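Local coordinates for protein antigen 43 (Escherichia coli, PDB 4KH3) that mediates bacterial self-association, clumping cells together through the adhesive alpha domain of an autotransporter, at residues L466-T480 and Q485-N499. Sequence-based numbering, arbitrary orientation.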
loop_
_atom_site.group_PDB
_atom_site.type_symbol
_atom_site.label_atom_id
_atom_site.label_comp_id
_atom_site.label_asym_id
_atom_site.label_seq_id
_atom_site.Cartn_x
_atom_site.Cartn_y
_atom_site.Cartn_z
ATOM N N LEU A 466 11.766 24.270 -38.620
ATOM C CA LEU A 466 10.603 23.421 -38.827
ATOM C C LEU A 466 10.819 22.532 -40.041
ATOM O O LEU A 466 10.522 22.930 -41.163
ATOM C CB LEU A 466 9.361 24.288 -39.012
ATOM C CG LEU A 466 8.014 23.605 -39.216
ATOM C CD1 LEU A 466 7.843 22.480 -38.222
ATOM C CD2 LEU A 466 6.898 24.622 -39.067
ATOM N N ASN A 467 11.332 21.325 -39.813
ATOM C CA ASN A 467 11.724 20.440 -40.910
ATOM C C ASN A 467 10.668 19.437 -41.316
ATOM O O ASN A 467 10.596 19.062 -42.484
ATOM C CB ASN A 467 13.023 19.697 -40.585
ATOM C CG ASN A 467 14.159 20.637 -40.250
ATOM O OD1 ASN A 467 14.140 21.809 -40.630
ATOM N ND2 ASN A 467 15.156 20.134 -39.527
ATOM N N GLU A 468 9.864 18.989 -40.352
ATOM C CA GLU A 468 8.792 18.029 -40.622
ATOM C C GLU A 468 7.680 18.159 -39.589
ATOM O O GLU A 468 7.919 18.574 -38.452
ATOM C CB GLU A 468 9.334 16.593 -40.671
ATOM C CG GLU A 468 8.341 15.553 -41.203
ATOM C CD GLU A 468 7.966 15.757 -42.681
ATOM O OE1 GLU A 468 6.903 15.238 -43.096
ATOM O OE2 GLU A 468 8.725 16.419 -43.435
ATOM N N GLY A 469 6.457 17.831 -39.988
ATOM C CA GLY A 469 5.351 17.805 -39.053
ATOM C C GLY A 469 4.862 19.171 -38.645
ATOM O O GLY A 469 5.123 20.151 -39.328
ATOM N N THR A 470 4.159 19.228 -37.516
ATOM C CA THR A 470 3.413 20.417 -37.115
ATOM C C THR A 470 4.024 21.171 -35.933
ATOM O O THR A 470 4.406 20.575 -34.929
ATOM C CB THR A 470 1.976 20.030 -36.718
ATOM O OG1 THR A 470 1.320 19.429 -37.839
ATOM C CG2 THR A 470 1.181 21.252 -36.242
ATOM N N LEU A 471 4.100 22.489 -36.055
ATOM C CA LEU A 471 4.470 23.334 -34.937
ATOM C C LEU A 471 3.272 24.187 -34.600
ATOM O O LEU A 471 2.779 24.934 -35.447
ATOM C CB LEU A 471 5.655 24.227 -35.305
ATOM C CG LEU A 471 6.026 25.272 -34.252
ATOM C CD1 LEU A 471 6.380 24.597 -32.936
ATOM C CD2 LEU A 471 7.174 26.144 -34.730
ATOM N N THR A 472 2.785 24.069 -33.374
ATOM C CA THR A 472 1.628 24.850 -32.956
ATOM C C THR A 472 2.037 25.823 -31.871
ATOM O O THR A 472 2.629 25.437 -30.864
ATOM C CB THR A 472 0.484 23.950 -32.459
ATOM O OG1 THR A 472 -0.038 23.195 -33.560
ATOM C CG2 THR A 472 -0.631 24.782 -31.850
ATOM N N LEU A 473 1.744 27.096 -32.088
ATOM C CA LEU A 473 2.119 28.116 -31.131
ATOM C C LEU A 473 0.854 28.691 -30.525
ATOM O O LEU A 473 0.205 29.553 -31.115
ATOM C CB LEU A 473 2.930 29.214 -31.810
ATOM C CG LEU A 473 4.149 28.742 -32.594
ATOM C CD1 LEU A 473 4.843 29.926 -33.244
ATOM C CD2 LEU A 473 5.108 28.008 -31.689
ATOM N N ASN A 474 0.501 28.197 -29.346
ATOM C CA ASN A 474 -0.728 28.610 -28.691
ATOM C C ASN A 474 -0.438 29.568 -27.539
ATOM O O ASN A 474 0.496 29.342 -26.761
ATOM C CB ASN A 474 -1.501 27.377 -28.215
ATOM C CG ASN A 474 -2.769 27.735 -27.479
ATOM O OD1 ASN A 474 -3.709 28.276 -28.061
ATOM N ND2 ASN A 474 -2.808 27.425 -26.189
ATOM N N ASP A 475 -1.224 30.646 -27.461
ATOM C CA ASP A 475 -1.105 31.657 -26.404
ATOM C C ASP A 475 0.337 32.036 -26.037
ATOM O O ASP A 475 0.649 32.236 -24.864
ATOM C CB ASP A 475 -1.848 31.195 -25.145
ATOM C CG ASP A 475 -3.348 31.091 -25.353
ATOM O OD1 ASP A 475 -3.873 31.765 -26.263
ATOM O OD2 ASP A 475 -4.011 30.344 -24.597
ATOM N N SER A 476 1.211 32.127 -27.034
ATOM C CA SER A 476 2.631 32.383 -26.777
ATOM C C SER A 476 3.176 33.647 -27.439
ATOM O O SER A 476 2.748 34.037 -28.518
ATOM C CB SER A 476 3.472 31.186 -27.218
ATOM O OG SER A 476 3.088 30.018 -26.514
ATOM N N THR A 477 4.133 34.280 -26.781
ATOM C CA THR A 477 4.851 35.391 -27.378
ATOM C C THR A 477 6.170 34.867 -27.910
ATOM O O THR A 477 7.107 34.626 -27.146
ATOM C CB THR A 477 5.132 36.485 -26.348
ATOM O OG1 THR A 477 3.894 37.020 -25.874
ATOM C CG2 THR A 477 5.952 37.598 -26.960
ATOM N N VAL A 478 6.242 34.688 -29.223
ATOM C CA VAL A 478 7.399 34.057 -29.837
ATOM C C VAL A 478 8.225 35.043 -30.648
ATOM O O VAL A 478 7.685 35.828 -31.417
ATOM C CB VAL A 478 6.958 32.914 -30.749
ATOM C CG1 VAL A 478 8.169 32.199 -31.339
ATOM C CG2 VAL A 478 6.076 31.954 -29.972
ATOM N N THR A 479 9.540 34.983 -30.473
ATOM C CA THR A 479 10.462 35.898 -31.129
ATOM C C THR A 479 11.633 35.112 -31.731
ATOM O O THR A 479 12.594 34.764 -31.034
ATOM C CB THR A 479 10.979 36.979 -30.136
ATOM O OG1 THR A 479 9.872 37.683 -29.541
ATOM C CG2 THR A 479 11.886 37.972 -30.851
ATOM N N THR A 480 11.551 34.836 -33.030
ATOM C CA THR A 480 12.480 33.922 -33.690
ATOM C C THR A 480 12.279 33.991 -35.199
ATOM O O THR A 480 11.391 34.692 -35.686
ATOM C CB THR A 480 12.221 32.459 -33.236
ATOM O OG1 THR A 480 13.196 31.580 -33.806
ATOM C CG2 THR A 480 10.843 32.004 -33.685
ATOM N N GLN A 485 10.220 23.896 -44.090
ATOM C CA GLN A 485 10.488 23.099 -45.268
ATOM C C GLN A 485 9.224 22.347 -45.625
ATOM O O GLN A 485 8.259 22.347 -44.857
ATOM C CB GLN A 485 11.591 22.095 -44.982
ATOM C CG GLN A 485 12.901 22.709 -44.565
ATOM C CD GLN A 485 13.860 21.666 -44.057
ATOM O OE1 GLN A 485 14.809 21.976 -43.338
ATOM N NE2 GLN A 485 13.615 20.410 -44.424
ATOM N N ARG A 486 9.233 21.697 -46.783
ATOM C CA ARG A 486 8.071 20.939 -47.220
ATOM C C ARG A 486 7.749 19.828 -46.218
ATOM O O ARG A 486 8.631 19.326 -45.521
ATOM C CB ARG A 486 8.318 20.352 -48.607
ATOM C CG ARG A 486 9.386 19.281 -48.643
ATOM C CD ARG A 486 10.205 19.354 -49.921
ATOM N NE ARG A 486 10.811 18.069 -50.258
ATOM C CZ ARG A 486 11.634 17.883 -51.285
ATOM N NH1 ARG A 486 11.954 18.911 -52.066
ATOM N NH2 ARG A 486 12.140 16.675 -51.526
ATOM N N GLY A 487 6.480 19.455 -46.142
ATOM C CA GLY A 487 6.056 18.416 -45.228
ATOM C C GLY A 487 5.712 18.956 -43.854
ATOM O O GLY A 487 5.647 18.196 -42.897
ATOM N N THR A 488 5.477 20.264 -43.759
ATOM C CA THR A 488 5.224 20.891 -42.470
ATOM C C THR A 488 3.959 21.729 -42.434
ATOM O O THR A 488 3.369 22.049 -43.462
ATOM C CB THR A 488 6.379 21.811 -42.046
ATOM O OG1 THR A 488 6.524 22.871 -43.005
ATOM C CG2 THR A 488 7.667 21.031 -41.949
ATOM N N ALA A 489 3.565 22.082 -41.217
ATOM C CA ALA A 489 2.438 22.959 -40.980
ATOM C C ALA A 489 2.763 23.801 -39.754
ATOM O O ALA A 489 3.308 23.303 -38.778
ATOM C CB ALA A 489 1.170 22.148 -40.760
ATOM N N LEU A 490 2.453 25.085 -39.819
ATOM C CA LEU A 490 2.699 25.971 -38.703
ATOM C C LEU A 490 1.388 26.602 -38.310
ATOM O O LEU A 490 0.755 27.253 -39.130
ATOM C CB LEU A 490 3.682 27.071 -39.100
ATOM C CG LEU A 490 3.788 28.197 -38.061
ATOM C CD1 LEU A 490 4.415 27.693 -36.766
ATOM C CD2 LEU A 490 4.556 29.394 -38.597
ATOM N N LYS A 491 0.975 26.414 -37.061
ATOM C CA LYS A 491 -0.280 26.988 -36.591
ATOM C C LYS A 491 -0.062 28.041 -35.512
ATOM O O LYS A 491 0.692 27.831 -34.563
ATOM C CB LYS A 491 -1.209 25.892 -36.064
ATOM C CG LYS A 491 -1.584 24.845 -37.093
ATOM C CD LYS A 491 -2.407 23.716 -36.484
ATOM C CE LYS A 491 -2.602 22.602 -37.509
ATOM N NZ LYS A 491 -3.172 21.358 -36.922
ATOM N N LEU A 492 -0.737 29.171 -35.658
ATOM C CA LEU A 492 -0.730 30.204 -34.635
ATOM C C LEU A 492 -2.126 30.317 -34.037
ATOM O O LEU A 492 -3.057 30.782 -34.693
ATOM C CB LEU A 492 -0.295 31.544 -35.233
ATOM C CG LEU A 492 1.209 31.801 -35.421
ATOM C CD1 LEU A 492 1.869 30.812 -36.383
ATOM C CD2 LEU A 492 1.444 33.233 -35.875
ATOM N N THR A 493 -2.285 29.876 -32.798
ATOM C CA THR A 493 -3.603 29.867 -32.182
ATOM C C THR A 493 -3.653 30.695 -30.905
ATOM O O THR A 493 -2.626 31.007 -30.303
ATOM C CB THR A 493 -4.059 28.437 -31.865
ATOM O OG1 THR A 493 -3.195 27.868 -30.874
ATOM C CG2 THR A 493 -4.015 27.574 -33.114
ATOM N N GLY A 494 -4.862 31.044 -30.492
ATOM C CA GLY A 494 -5.048 31.856 -29.309
ATOM C C GLY A 494 -4.487 33.260 -29.431
ATOM O O GLY A 494 -4.672 33.932 -30.445
ATOM N N SER A 495 -3.789 33.695 -28.387
ATOM C CA SER A 495 -3.308 35.063 -28.279
ATOM C C SER A 495 -1.862 35.194 -28.738
ATOM O O SER A 495 -1.183 36.160 -28.402
ATOM C CB SER A 495 -3.441 35.545 -26.834
ATOM O OG SER A 495 -2.833 34.631 -25.932
ATOM N N THR A 496 -1.403 34.219 -29.512
ATOM C CA THR A 496 -0.026 34.194 -29.982
ATOM C C THR A 496 0.374 35.428 -30.793
ATOM O O THR A 496 -0.360 35.875 -31.673
ATOM C CB THR A 496 0.226 32.945 -30.829
ATOM O OG1 THR A 496 0.218 31.802 -29.976
ATOM C CG2 THR A 496 1.565 33.025 -31.530
ATOM N N VAL A 497 1.540 35.980 -30.475
ATOM C CA VAL A 497 2.161 37.004 -31.300
ATOM C C VAL A 497 3.519 36.489 -31.743
ATOM O O VAL A 497 4.253 35.915 -30.945
ATOM C CB VAL A 497 2.314 38.330 -30.535
ATOM C CG1 VAL A 497 3.119 39.338 -31.354
ATOM C CG2 VAL A 497 0.945 38.885 -30.197
ATOM N N LEU A 498 3.841 36.669 -33.019
ATOM C CA LEU A 498 5.121 36.212 -33.540
ATOM C C LEU A 498 5.960 37.364 -34.074
ATOM O O LEU A 498 5.465 38.245 -34.766
ATOM C CB LEU A 498 4.912 35.172 -34.638
ATOM C CG LEU A 498 6.134 34.676 -35.419
ATOM C CD1 LEU A 498 7.176 34.056 -34.505
ATOM C CD2 LEU A 498 5.730 33.672 -36.497
ATOM N N ASN A 499 7.243 37.340 -33.741
ATOM C CA ASN A 499 8.216 38.297 -34.262
ATOM C C ASN A 499 9.456 37.575 -34.787
ATOM O O ASN A 499 10.132 36.883 -34.040
ATOM C CB ASN A 499 8.640 39.268 -33.166
ATOM C CG ASN A 499 7.476 39.701 -32.278
ATOM O OD1 ASN A 499 6.675 40.556 -32.657
ATOM N ND2 ASN A 499 7.385 39.110 -31.086
#
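With OG1 beside its backbone N and CG2 beside its carbonyl carbon (chi1 -70°), Thr-496 turns its hydroxyl to Leu-473, OG1 donating to Leu-473 O from above the carbonyl plane; the modelled 2.5 Å is short and its exact value doubtful. The same OG1 accepts from Ser-476 N at 3.1 Å along a straight line (180°). Thr-493 N reaches Leu-473 O from the opposite face of the carbonyl plane, so two bonds grip this oxygen where the chain leaves one strand for the next. A threonine suits this corner because its hydroxyl can give and take while its methyl packs against Leu-473 CB. Beside it, Asp-475 holds the type II' turn of 493-496: its OD1 takes Ser-495 N (2.9 Å) nearly end-on and Ser-495 OG from above the carboxylate plane. Gly-494, at a positive phi that glycine adopts easily, passes with its CA 3.3 Å from Asp-475 OD1.

Strands 469-474 and 488-493 run parallel, their axes 4.6 Å apart; strands 477-479 and 497-499 pair likewise, one residue out of step. Thr-470, Thr-472 and Lys-491 line one face, polar residues fit for a surface. On the other, Leu-471 and Leu-490 lie side by side (Leu-471 CD2 to Leu-490 CD1 3.8 Å). Leu-471 also stacks on Leu-452 of the preceding coil and touches Val-464. In the second strand pair, Val-478 CG1 meets Leu-498 CD1. These are successive coils of a right-handed parallel beta-helix near its C-terminal end: aliphatic side chains continue the interior stack, Leu-471, Leu-473 and Val-478 buried and the last coil less covered, while hydroxyl and carboxylate groups satisfy backbone polar atoms at the corner and probably help to hold its bend.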